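Local structure of HTH-type transcriptional regulator Rv1985c/MT2039 (Mycobacterium tuberculosis, 3ISP) at residues R176-G181 / A188-L193. The protein binds DNA as a homodimeric LysR-type transcriptional regulator and probably activates expression of the exporter LysE while repressing its own. Residues are numbered along the deposited sequence; the frame is centred on the assembly and turned at random.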
loop_
_atom_site.group_PDB
_atom_site.type_symbol
_atom_site.label_atom_id
_atom_site.label_comp_id
_atom_site.label_asym_id
_atom_site.label_seq_id
_atom_site.Cartn_x
_atom_site.Cartn_y
_atom_site.Cartn_z
ATOM N N ARG A 176 8.922 -28.494 -26.040
ATOM C CA ARG A 176 9.827 -27.375 -26.233
ATOM C C ARG A 176 10.694 -27.107 -24.999
ATOM O O ARG A 176 11.872 -26.788 -25.122
ATOM C CB ARG A 176 9.060 -26.118 -26.690
ATOM C CG ARG A 176 9.915 -24.846 -26.863
ATOM C CD ARG A 176 11.037 -25.026 -27.898
ATOM N NE ARG A 176 12.065 -23.981 -27.813
ATOM C CZ ARG A 176 12.892 -23.823 -26.774
ATOM N NH1 ARG A 176 12.806 -24.626 -25.720
ATOM N NH2 ARG A 176 13.799 -22.852 -26.773
ATOM N N HIS A 177 10.130 -27.263 -23.807
ATOM C CA HIS A 177 10.803 -26.756 -22.612
ATOM C C HIS A 177 11.170 -27.815 -21.578
ATOM O O HIS A 177 12.060 -27.601 -20.755
ATOM C CB HIS A 177 9.968 -25.656 -21.964
ATOM C CG HIS A 177 9.652 -24.517 -22.887
ATOM N ND1 HIS A 177 10.542 -23.496 -23.142
ATOM C CD2 HIS A 177 8.541 -24.240 -23.614
ATOM C CE1 HIS A 177 9.993 -22.641 -23.985
ATOM N NE2 HIS A 177 8.781 -23.069 -24.288
ATOM N N LEU A 178 10.490 -28.954 -21.624
ATOM C CA LEU A 178 10.732 -30.013 -20.645
ATOM C C LEU A 178 10.881 -31.367 -21.322
ATOM O O LEU A 178 10.315 -32.368 -20.874
ATOM C CB LEU A 178 9.598 -30.056 -19.624
ATOM C CG LEU A 178 9.312 -28.691 -19.008
ATOM C CD1 LEU A 178 8.016 -28.736 -18.239
ATOM C CD2 LEU A 178 10.473 -28.265 -18.131
ATOM N N SER A 179 11.635 -31.387 -22.416
ATOM C CA SER A 179 11.895 -32.627 -23.127
ATOM C C SER A 179 12.681 -33.556 -22.211
ATOM O O SER A 179 12.403 -34.754 -22.133
ATOM C CB SER A 179 12.664 -32.349 -24.422
ATOM O OG SER A 179 13.671 -31.368 -24.219
ATOM N N ASP A 180 13.645 -32.990 -21.492
ATOM C CA ASP A 180 14.496 -33.787 -20.622
ATOM C C ASP A 180 13.959 -33.902 -19.206
ATOM O O ASP A 180 14.659 -34.374 -18.314
ATOM C CB ASP A 180 15.921 -33.239 -20.617
ATOM C CG ASP A 180 16.733 -33.742 -21.794
ATOM O OD1 ASP A 180 16.254 -34.678 -22.473
ATOM O OD2 ASP A 180 17.841 -33.208 -22.043
ATOM N N GLY A 181 12.714 -33.476 -19.009
ATOM C CA GLY A 181 12.068 -33.570 -17.713
ATOM C C GLY A 181 12.176 -32.314 -16.866
ATOM O O GLY A 181 12.692 -31.289 -17.309
ATOM N N ALA A 188 14.398 -23.445 -14.540
ATOM C CA ALA A 188 14.900 -22.078 -14.513
ATOM C C ALA A 188 14.680 -21.399 -15.859
ATOM O O ALA A 188 14.768 -20.177 -15.966
ATOM C CB ALA A 188 16.369 -22.070 -14.169
ATOM N N LYS A 189 14.396 -22.196 -16.886
ATOM C CA LYS A 189 14.239 -21.659 -18.235
ATOM C C LYS A 189 12.808 -21.750 -18.774
ATOM O O LYS A 189 12.329 -20.826 -19.427
ATOM C CB LYS A 189 15.227 -22.315 -19.203
ATOM C CG LYS A 189 16.680 -22.057 -18.847
ATOM C CD LYS A 189 17.607 -22.390 -20.007
ATOM C CE LYS A 189 17.524 -23.862 -20.379
ATOM N NZ LYS A 189 18.236 -24.156 -21.661
ATOM N N ALA A 190 12.128 -22.856 -18.502
ATOM C CA ALA A 190 10.748 -23.013 -18.944
ATOM C C ALA A 190 9.860 -21.930 -18.329
ATOM O O ALA A 190 9.938 -21.666 -17.128
ATOM C CB ALA A 190 10.223 -24.401 -18.588
ATOM N N PRO A 191 9.023 -21.286 -19.154
ATOM C CA PRO A 191 8.125 -20.267 -18.602
ATOM C C PRO A 191 7.090 -20.868 -17.655
ATOM O O PRO A 191 6.437 -21.845 -18.007
ATOM C CB PRO A 191 7.436 -19.700 -19.852
ATOM C CG PRO A 191 8.391 -19.960 -20.948
ATOM C CD PRO A 191 9.013 -21.286 -20.625
ATOM N N SER A 192 6.936 -20.296 -16.467
ATOM C CA SER A 192 5.839 -20.713 -15.592
ATOM C C SER A 192 4.675 -19.729 -15.683
ATOM O O SER A 192 4.821 -18.621 -16.185
ATOM C CB SER A 192 6.301 -20.878 -14.139
ATOM O OG SER A 192 6.524 -19.621 -13.526
ATOM N N LEU A 193 3.512 -20.150 -15.209
ATOM C CA LEU A 193 2.367 -19.265 -15.111
ATOM C C LEU A 193 2.135 -18.807 -13.668
ATOM O O LEU A 193 2.934 -19.076 -12.767
ATOM C CB LEU A 193 1.121 -19.980 -15.609
ATOM C CG LEU A 193 1.182 -20.567 -17.006
ATOM C CD1 LEU A 193 -0.180 -21.121 -17.377
ATOM C CD2 LEU A 193 1.635 -19.497 -17.981
#
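H177 meets P191 through a CH-pi contact. CD of P191 lies over one face of the H177 ring, 3.8 Å from the centroid and 15° off the ring normal. H177 ND1 is the nearest ring atom, 3.7 Å from P191 CD. The two side chains cross at about a right angle, and CD is the P191 atom that meets the ring. CG of R176 lies over the opposite face, offset toward the rim, so the ring has a neighbour on each face. With CG anti to its carbonyl carbon and beside the backbone N (chi1 -56°), the H177 ring stands next to P191 CD while its CB stays against A190.

Apolar packing supplies the rest. CB of A190 touches CB of H177 at 3.6 Å. A190 CB also meets L178 CD2 at 3.9 Å, so A190 packs against two consecutive residues. No hydrogen bond joins the two segments. L178 to G181 form a type I beta turn, with a weak hydrogen bond from G181 N to L178 O.

F173 of the same helix touches L178, A190 and P191 and meets the H177 ring. P191 also packs on R94 of the second subunit. The backbones of P191 and L193 hydrogen-bond to that of W237. The contact packs the C-terminal end of helix 171-177 against the loop before helix 201-210, within a LysR substrate-binding domain of the periplasmic-binding-protein clan.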